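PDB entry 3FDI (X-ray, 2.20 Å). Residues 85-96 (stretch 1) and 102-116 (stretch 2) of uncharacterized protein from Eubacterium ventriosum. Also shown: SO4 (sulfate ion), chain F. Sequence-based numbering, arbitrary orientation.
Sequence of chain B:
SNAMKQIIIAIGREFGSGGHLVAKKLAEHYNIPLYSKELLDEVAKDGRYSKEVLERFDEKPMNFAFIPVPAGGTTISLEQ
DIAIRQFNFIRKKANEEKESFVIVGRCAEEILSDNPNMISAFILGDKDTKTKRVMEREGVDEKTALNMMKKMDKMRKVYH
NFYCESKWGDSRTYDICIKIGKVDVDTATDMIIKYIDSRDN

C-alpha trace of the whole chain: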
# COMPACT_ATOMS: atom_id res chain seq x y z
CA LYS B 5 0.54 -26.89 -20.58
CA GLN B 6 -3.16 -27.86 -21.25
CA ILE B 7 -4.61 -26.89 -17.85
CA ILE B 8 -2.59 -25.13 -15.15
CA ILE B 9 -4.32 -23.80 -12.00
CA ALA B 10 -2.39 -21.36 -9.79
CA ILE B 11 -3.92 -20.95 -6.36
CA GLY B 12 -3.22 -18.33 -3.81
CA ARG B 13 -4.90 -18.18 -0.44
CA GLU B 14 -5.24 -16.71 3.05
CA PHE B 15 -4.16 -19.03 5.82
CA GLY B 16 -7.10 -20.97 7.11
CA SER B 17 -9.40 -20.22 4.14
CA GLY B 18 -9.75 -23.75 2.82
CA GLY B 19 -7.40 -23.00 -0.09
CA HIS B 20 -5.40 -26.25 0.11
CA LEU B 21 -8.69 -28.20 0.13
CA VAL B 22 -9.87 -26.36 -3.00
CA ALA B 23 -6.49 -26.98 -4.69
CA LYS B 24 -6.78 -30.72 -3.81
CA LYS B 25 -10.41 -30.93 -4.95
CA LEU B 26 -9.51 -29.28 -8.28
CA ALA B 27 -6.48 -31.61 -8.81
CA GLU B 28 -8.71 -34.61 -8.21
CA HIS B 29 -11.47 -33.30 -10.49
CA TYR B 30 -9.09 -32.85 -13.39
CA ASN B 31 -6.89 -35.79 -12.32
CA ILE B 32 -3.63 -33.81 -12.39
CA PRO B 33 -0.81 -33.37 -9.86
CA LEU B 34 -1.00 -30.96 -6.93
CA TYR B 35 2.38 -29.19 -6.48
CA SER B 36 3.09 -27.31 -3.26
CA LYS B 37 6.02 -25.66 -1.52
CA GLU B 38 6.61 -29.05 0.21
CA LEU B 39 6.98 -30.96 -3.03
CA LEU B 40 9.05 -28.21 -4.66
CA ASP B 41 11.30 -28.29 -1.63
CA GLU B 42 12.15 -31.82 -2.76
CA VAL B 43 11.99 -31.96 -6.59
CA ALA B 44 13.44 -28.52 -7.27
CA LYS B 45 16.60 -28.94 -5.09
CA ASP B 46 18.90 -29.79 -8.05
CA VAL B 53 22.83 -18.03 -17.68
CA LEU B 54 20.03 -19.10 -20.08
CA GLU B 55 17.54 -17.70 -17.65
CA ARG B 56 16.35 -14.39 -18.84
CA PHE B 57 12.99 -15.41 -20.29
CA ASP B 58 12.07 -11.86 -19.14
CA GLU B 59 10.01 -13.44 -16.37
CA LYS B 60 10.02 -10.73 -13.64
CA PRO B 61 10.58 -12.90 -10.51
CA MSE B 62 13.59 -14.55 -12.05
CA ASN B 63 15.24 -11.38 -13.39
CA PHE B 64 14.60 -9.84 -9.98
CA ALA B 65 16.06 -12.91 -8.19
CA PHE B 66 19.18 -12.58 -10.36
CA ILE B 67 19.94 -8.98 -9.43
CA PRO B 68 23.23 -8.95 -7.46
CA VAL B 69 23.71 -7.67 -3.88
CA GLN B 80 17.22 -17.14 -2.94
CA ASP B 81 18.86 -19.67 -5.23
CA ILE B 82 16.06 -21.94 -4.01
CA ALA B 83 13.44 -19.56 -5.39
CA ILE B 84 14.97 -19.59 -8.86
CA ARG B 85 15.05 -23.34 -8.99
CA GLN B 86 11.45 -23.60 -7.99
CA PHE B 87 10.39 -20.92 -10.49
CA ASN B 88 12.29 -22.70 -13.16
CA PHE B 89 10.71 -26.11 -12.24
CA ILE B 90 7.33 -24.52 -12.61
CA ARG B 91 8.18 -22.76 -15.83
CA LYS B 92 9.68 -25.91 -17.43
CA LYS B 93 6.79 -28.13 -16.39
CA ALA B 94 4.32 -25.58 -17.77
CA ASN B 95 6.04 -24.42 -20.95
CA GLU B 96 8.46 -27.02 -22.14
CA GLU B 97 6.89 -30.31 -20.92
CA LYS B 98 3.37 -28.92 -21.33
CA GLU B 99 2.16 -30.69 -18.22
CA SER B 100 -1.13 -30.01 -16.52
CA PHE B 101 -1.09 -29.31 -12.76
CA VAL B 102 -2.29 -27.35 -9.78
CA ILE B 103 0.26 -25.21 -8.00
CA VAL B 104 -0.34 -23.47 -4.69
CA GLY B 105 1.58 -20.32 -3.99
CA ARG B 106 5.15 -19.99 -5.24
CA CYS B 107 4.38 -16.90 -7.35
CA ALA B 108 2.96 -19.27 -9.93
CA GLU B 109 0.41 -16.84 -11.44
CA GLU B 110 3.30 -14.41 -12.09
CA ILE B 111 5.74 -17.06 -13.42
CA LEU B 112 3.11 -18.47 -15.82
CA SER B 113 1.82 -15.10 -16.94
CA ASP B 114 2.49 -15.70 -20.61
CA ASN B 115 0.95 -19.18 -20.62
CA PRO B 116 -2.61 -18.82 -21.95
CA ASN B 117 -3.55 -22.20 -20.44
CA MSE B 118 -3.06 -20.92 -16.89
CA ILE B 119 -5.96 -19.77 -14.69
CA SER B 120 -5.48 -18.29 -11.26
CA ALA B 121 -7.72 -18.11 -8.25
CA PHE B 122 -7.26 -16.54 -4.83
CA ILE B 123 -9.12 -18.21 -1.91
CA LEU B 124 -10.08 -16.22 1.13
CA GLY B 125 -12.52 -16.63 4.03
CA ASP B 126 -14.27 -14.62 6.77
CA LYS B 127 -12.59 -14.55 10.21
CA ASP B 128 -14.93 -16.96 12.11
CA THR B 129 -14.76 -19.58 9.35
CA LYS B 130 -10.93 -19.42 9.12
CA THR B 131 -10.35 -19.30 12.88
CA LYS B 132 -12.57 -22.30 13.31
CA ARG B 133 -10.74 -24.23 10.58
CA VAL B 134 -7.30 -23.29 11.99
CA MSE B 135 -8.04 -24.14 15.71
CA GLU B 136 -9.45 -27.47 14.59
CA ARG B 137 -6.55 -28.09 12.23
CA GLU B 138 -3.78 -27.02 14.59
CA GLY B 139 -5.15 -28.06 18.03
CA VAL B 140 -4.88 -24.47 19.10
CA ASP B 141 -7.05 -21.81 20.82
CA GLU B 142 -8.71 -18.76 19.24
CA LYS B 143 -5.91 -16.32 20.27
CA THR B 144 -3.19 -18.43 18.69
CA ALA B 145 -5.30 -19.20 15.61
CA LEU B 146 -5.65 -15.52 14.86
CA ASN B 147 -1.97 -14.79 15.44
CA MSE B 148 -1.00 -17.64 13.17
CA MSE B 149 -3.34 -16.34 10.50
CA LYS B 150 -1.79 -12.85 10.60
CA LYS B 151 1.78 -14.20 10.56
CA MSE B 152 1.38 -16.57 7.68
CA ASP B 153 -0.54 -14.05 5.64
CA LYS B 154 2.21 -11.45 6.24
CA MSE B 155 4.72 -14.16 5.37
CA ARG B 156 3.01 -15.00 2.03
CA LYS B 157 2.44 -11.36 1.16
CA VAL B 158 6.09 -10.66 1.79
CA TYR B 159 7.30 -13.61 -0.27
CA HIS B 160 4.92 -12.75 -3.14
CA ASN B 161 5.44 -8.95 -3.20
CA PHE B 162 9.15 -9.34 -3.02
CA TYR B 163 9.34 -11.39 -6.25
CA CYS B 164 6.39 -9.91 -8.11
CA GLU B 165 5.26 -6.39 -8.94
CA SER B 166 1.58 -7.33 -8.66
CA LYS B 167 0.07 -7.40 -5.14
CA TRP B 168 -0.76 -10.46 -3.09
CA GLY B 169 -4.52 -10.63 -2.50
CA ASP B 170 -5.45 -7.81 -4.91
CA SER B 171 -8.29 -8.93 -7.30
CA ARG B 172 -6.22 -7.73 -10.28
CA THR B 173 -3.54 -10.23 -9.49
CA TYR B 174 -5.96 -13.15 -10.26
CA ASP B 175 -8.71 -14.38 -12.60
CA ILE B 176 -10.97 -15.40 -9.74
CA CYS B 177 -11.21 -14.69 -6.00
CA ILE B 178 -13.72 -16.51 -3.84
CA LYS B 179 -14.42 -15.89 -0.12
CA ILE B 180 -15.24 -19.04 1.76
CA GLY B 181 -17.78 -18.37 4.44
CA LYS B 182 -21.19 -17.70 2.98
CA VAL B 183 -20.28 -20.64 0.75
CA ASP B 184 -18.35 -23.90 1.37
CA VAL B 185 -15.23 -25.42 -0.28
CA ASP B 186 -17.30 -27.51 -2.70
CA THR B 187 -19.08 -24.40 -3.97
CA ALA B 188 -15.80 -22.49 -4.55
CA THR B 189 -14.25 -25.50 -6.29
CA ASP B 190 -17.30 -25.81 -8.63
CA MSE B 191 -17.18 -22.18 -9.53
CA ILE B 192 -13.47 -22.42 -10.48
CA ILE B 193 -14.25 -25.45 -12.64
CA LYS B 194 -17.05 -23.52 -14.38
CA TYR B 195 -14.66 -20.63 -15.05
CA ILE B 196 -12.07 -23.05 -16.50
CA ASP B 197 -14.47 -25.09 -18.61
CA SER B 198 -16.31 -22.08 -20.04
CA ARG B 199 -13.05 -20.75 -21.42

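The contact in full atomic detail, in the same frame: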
# COMPACT_ATOMS: atom_id res chain seq x y z
N ARG B 85 15.17 -21.97 -8.58
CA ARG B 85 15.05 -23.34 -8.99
C ARG B 85 13.60 -23.75 -9.02
O ARG B 85 13.18 -24.48 -9.92
CB ARG B 85 15.85 -24.26 -8.07
CG ARG B 85 17.30 -23.89 -7.96
CD ARG B 85 18.11 -24.97 -7.25
NE ARG B 85 19.54 -24.74 -7.41
CZ ARG B 85 20.47 -25.70 -7.56
NH1 ARG B 85 20.13 -26.99 -7.61
NH2 ARG B 85 21.76 -25.38 -7.71
N GLN B 86 12.83 -23.26 -8.05
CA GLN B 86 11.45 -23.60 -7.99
C GLN B 86 10.70 -22.93 -9.11
O GLN B 86 9.77 -23.50 -9.67
CB GLN B 86 10.87 -23.20 -6.67
CG GLN B 86 11.59 -23.80 -5.51
CD GLN B 86 10.84 -23.69 -4.23
OE1 GLN B 86 10.16 -22.71 -3.97
NE2 GLN B 86 10.98 -24.70 -3.40
N PHE B 87 11.05 -21.67 -9.39
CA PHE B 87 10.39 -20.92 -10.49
C PHE B 87 10.67 -21.66 -11.78
O PHE B 87 9.77 -21.93 -12.57
CB PHE B 87 10.90 -19.49 -10.63
CG PHE B 87 10.61 -18.60 -9.46
CD1 PHE B 87 9.54 -18.84 -8.60
CD2 PHE B 87 11.39 -17.48 -9.25
CE1 PHE B 87 9.29 -18.01 -7.53
CE2 PHE B 87 11.15 -16.65 -8.18
CZ PHE B 87 10.07 -16.91 -7.32
N ASN B 88 11.92 -22.03 -11.96
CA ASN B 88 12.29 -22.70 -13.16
C ASN B 88 11.63 -24.09 -13.34
O ASN B 88 11.21 -24.42 -14.46
CB ASN B 88 13.77 -22.78 -13.27
CG ASN B 88 14.20 -23.06 -14.67
OD1 ASN B 88 13.60 -22.55 -15.65
ND2 ASN B 88 15.22 -23.90 -14.81
N PHE B 89 11.50 -24.86 -12.24
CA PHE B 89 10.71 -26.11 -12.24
C PHE B 89 9.34 -25.86 -12.79
O PHE B 89 8.86 -26.59 -13.63
CB PHE B 89 10.61 -26.73 -10.83
CG PHE B 89 9.75 -27.99 -10.76
CD1 PHE B 89 10.33 -29.24 -10.81
CD2 PHE B 89 8.40 -27.90 -10.56
CE1 PHE B 89 9.53 -30.41 -10.74
CE2 PHE B 89 7.61 -29.03 -10.49
CZ PHE B 89 8.17 -30.27 -10.58
N ILE B 90 8.69 -24.83 -12.28
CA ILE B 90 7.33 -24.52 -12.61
C ILE B 90 7.20 -24.09 -14.05
O ILE B 90 6.27 -24.50 -14.73
CB ILE B 90 6.84 -23.41 -11.69
CG1 ILE B 90 6.63 -24.01 -10.29
CG2 ILE B 90 5.52 -22.83 -12.15
CD1 ILE B 90 6.12 -22.98 -9.23
N ARG B 91 8.15 -23.27 -14.49
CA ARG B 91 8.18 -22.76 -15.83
C ARG B 91 8.43 -23.90 -16.84
O ARG B 91 7.76 -23.99 -17.85
CB ARG B 91 9.27 -21.68 -15.93
CG ARG B 91 9.37 -20.94 -17.27
CD ARG B 91 10.76 -20.30 -17.50
NE ARG B 91 11.80 -21.33 -17.53
CZ ARG B 91 12.13 -22.08 -18.58
NH1 ARG B 91 11.54 -21.94 -19.78
NH2 ARG B 91 13.04 -23.02 -18.43
N LYS B 92 9.39 -24.77 -16.55
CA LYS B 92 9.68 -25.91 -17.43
C LYS B 92 8.51 -26.86 -17.53
O LYS B 92 8.16 -27.28 -18.62
CB LYS B 92 10.92 -26.69 -16.96
CG LYS B 92 12.23 -26.04 -17.35
CD LYS B 92 13.45 -26.89 -16.91
CE LYS B 92 14.79 -26.21 -17.27
NZ LYS B 92 16.01 -27.10 -17.15
N LYS B 93 7.92 -27.23 -16.38
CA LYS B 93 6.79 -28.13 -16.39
C LYS B 93 5.64 -27.52 -17.18
O LYS B 93 4.99 -28.21 -17.97
CB LYS B 93 6.35 -28.51 -14.98
CG LYS B 93 7.30 -29.42 -14.21
CD LYS B 93 7.51 -30.78 -14.89
CE LYS B 93 7.90 -31.85 -13.89
NZ LYS B 93 8.29 -33.17 -14.47
N ALA B 94 5.37 -26.23 -16.98
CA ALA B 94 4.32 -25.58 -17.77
C ALA B 94 4.60 -25.45 -19.26
O ALA B 94 3.71 -25.70 -20.07
CB ALA B 94 3.98 -24.21 -17.21
N ASN B 95 5.81 -25.02 -19.62
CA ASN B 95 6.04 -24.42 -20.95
C ASN B 95 6.80 -25.29 -21.89
O ASN B 95 6.64 -25.18 -23.10
CB ASN B 95 6.80 -23.10 -20.86
CG ASN B 95 5.99 -22.04 -20.20
OD1 ASN B 95 4.76 -22.18 -20.01
ND2 ASN B 95 6.66 -20.97 -19.78
N GLU B 96 7.66 -26.13 -21.34
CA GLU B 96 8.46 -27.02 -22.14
C GLU B 96 7.86 -28.44 -22.14
O GLU B 96 7.76 -29.04 -23.19
CB GLU B 96 9.90 -27.01 -21.63
CG GLU B 96 10.54 -25.60 -21.67
CD GLU B 96 12.01 -25.56 -21.21
OE1 GLU B 96 12.58 -26.62 -20.80
OE2 GLU B 96 12.58 -24.44 -21.24
N VAL B 102 -1.86 -28.36 -10.72
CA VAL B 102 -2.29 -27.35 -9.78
C VAL B 102 -1.05 -26.98 -8.99
O VAL B 102 -0.26 -27.84 -8.58
CB VAL B 102 -3.37 -27.88 -8.81
CG1 VAL B 102 -3.73 -26.81 -7.81
CG2 VAL B 102 -4.63 -28.38 -9.57
N ILE B 103 -0.85 -25.68 -8.80
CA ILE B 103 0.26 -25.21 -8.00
C ILE B 103 -0.27 -24.17 -7.01
O ILE B 103 -0.99 -23.25 -7.37
CB ILE B 103 1.44 -24.70 -8.90
CG1 ILE B 103 2.62 -24.17 -8.08
CG2 ILE B 103 0.98 -23.65 -9.88
CD1 ILE B 103 3.29 -25.16 -7.23
N VAL B 104 0.04 -24.39 -5.74
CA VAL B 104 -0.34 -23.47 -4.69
C VAL B 104 0.84 -22.56 -4.42
O VAL B 104 1.97 -23.04 -4.24
CB VAL B 104 -0.68 -24.25 -3.41
CG1 VAL B 104 -0.90 -23.29 -2.25
CG2 VAL B 104 -1.93 -25.15 -3.65
N GLY B 105 0.59 -21.26 -4.41
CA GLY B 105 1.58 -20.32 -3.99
C GLY B 105 2.71 -20.26 -4.98
O GLY B 105 2.49 -20.44 -6.19
N ARG B 106 3.91 -19.97 -4.46
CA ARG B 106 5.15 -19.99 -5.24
C ARG B 106 5.20 -19.01 -6.43
O ARG B 106 5.92 -19.23 -7.41
CB ARG B 106 5.43 -21.42 -5.72
CG ARG B 106 5.53 -22.50 -4.58
CD ARG B 106 6.85 -22.39 -3.79
NE ARG B 106 6.74 -21.47 -2.69
CZ ARG B 106 7.74 -21.07 -1.90
NH1 ARG B 106 8.98 -21.52 -2.09
NH2 ARG B 106 7.49 -20.22 -0.91
N CYS B 107 4.45 -17.92 -6.33
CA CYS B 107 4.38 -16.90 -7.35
C CYS B 107 3.92 -17.46 -8.68
O CYS B 107 4.24 -16.90 -9.73
CB CYS B 107 5.74 -16.23 -7.50
SG CYS B 107 6.30 -15.47 -5.94
N ALA B 108 3.17 -18.56 -8.66
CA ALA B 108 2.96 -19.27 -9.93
C ALA B 108 2.17 -18.43 -10.93
O ALA B 108 2.46 -18.51 -12.12
CB ALA B 108 2.35 -20.64 -9.73
N GLU B 109 1.19 -17.63 -10.49
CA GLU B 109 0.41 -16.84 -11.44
C GLU B 109 1.31 -15.82 -12.16
O GLU B 109 1.08 -15.53 -13.33
CB GLU B 109 -0.80 -16.14 -10.79
CG GLU B 109 -0.56 -14.78 -10.15
CD GLU B 109 0.43 -14.78 -9.01
OE1 GLU B 109 0.81 -15.87 -8.40
OE2 GLU B 109 0.90 -13.65 -8.72
N GLU B 110 2.35 -15.34 -11.48
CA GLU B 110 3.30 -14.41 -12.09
C GLU B 110 4.24 -15.12 -13.06
O GLU B 110 4.42 -14.65 -14.20
CB GLU B 110 4.10 -13.66 -11.05
CG GLU B 110 5.10 -12.66 -11.59
CD GLU B 110 4.49 -11.50 -12.40
OE1 GLU B 110 3.27 -11.18 -12.24
OE2 GLU B 110 5.24 -10.89 -13.20
N ILE B 111 4.85 -16.22 -12.59
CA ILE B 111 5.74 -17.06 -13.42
C ILE B 111 5.09 -17.54 -14.76
O ILE B 111 5.77 -17.57 -15.81
CB ILE B 111 6.19 -18.30 -12.67
CG1 ILE B 111 7.08 -17.92 -11.49
CG2 ILE B 111 6.93 -19.29 -13.61
CD1 ILE B 111 7.45 -19.11 -10.70
N LEU B 112 3.81 -17.88 -14.72
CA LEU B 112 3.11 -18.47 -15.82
C LEU B 112 2.15 -17.50 -16.48
O LEU B 112 1.20 -17.89 -17.16
CB LEU B 112 2.37 -19.70 -15.32
CG LEU B 112 3.26 -20.82 -14.81
CD1 LEU B 112 2.42 -21.95 -14.30
CD2 LEU B 112 4.29 -21.30 -15.90
N SER B 113 2.39 -16.22 -16.21
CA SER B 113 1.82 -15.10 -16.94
C SER B 113 1.60 -15.30 -18.45
O SER B 113 0.53 -15.09 -18.97
CB SER B 113 2.79 -13.92 -16.83
OG SER B 113 2.48 -13.16 -15.72
N ASP B 114 2.63 -15.65 -19.16
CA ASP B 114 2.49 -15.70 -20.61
C ASP B 114 1.84 -17.01 -21.09
O ASP B 114 1.65 -17.18 -22.30
CB ASP B 114 3.83 -15.51 -21.30
CG ASP B 114 4.85 -16.47 -20.80
OD1 ASP B 114 4.91 -16.64 -19.56
OD2 ASP B 114 5.61 -17.05 -21.62
N ASN B 115 1.51 -17.93 -20.19
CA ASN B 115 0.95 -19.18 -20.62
C ASN B 115 -0.54 -19.04 -20.62
O ASN B 115 -1.13 -18.93 -19.56
CB ASN B 115 1.39 -20.33 -19.74
CG ASN B 115 1.11 -21.66 -20.36
OD1 ASN B 115 -0.01 -21.94 -20.78
ND2 ASN B 115 2.12 -22.52 -20.39
N PRO B 116 -1.18 -19.07 -21.81
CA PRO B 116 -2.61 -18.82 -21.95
C PRO B 116 -3.49 -19.95 -21.44
O PRO B 116 -4.70 -19.80 -21.38
CB PRO B 116 -2.78 -18.69 -23.48
CG PRO B 116 -1.83 -19.66 -24.03
CD PRO B 116 -0.59 -19.51 -23.10
S SO4 F . 3.89 -20.66 -0.39
O1 SO4 F . 4.45 -20.96 -1.70
O2 SO4 F . 3.04 -19.49 -0.62
O3 SO4 F . 3.17 -21.80 0.14
O4 SO4 F . 5.02 -20.38 0.53

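The helix of stretch 1 packs against the strand, turn, short helix and following loop of stretch 2 through an apolar centre with one side-chain hydrogen bond toward each end. At the first, R106 NH1 donates to Q86 OE1 (2.5 Å, a very short bond), which lies at the edge of the guanidinium, near its plane. NE and NH2 of R106 turn to the sulfate, probably from the crystallisation liquor: NE donates to SO4 O1 (2.5 Å) and NH2 to SO4 O4 (2.9 Å), while the backbone N of R106 also reaches SO4 O1 (3.0 Å). Q86 NE2 is satisfied elsewhere in the structure, so both ends of the amide are used. At the other end, N115 ND2 donates to N95 OD1 (2.7 Å), and N115 OD1 is bonded just outside the stretches. Between these polar pairs, I90 points toward stretch 2, its CD1 lying 3.9 Å from I103 CG1 and its CG2 3.9 Å from L112 CD1; A94 CB meets L112 CD2 at 3.2 Å. R91 contributes only aliphatic contact here, CB to I111 CG2 at 4.1 Å, and its guanidinium leads away: NE and NH2 both donate to N88 OD1 (2.9 Å each), and NH1 forms a salt bridge with E96 OE2 (3.1 Å).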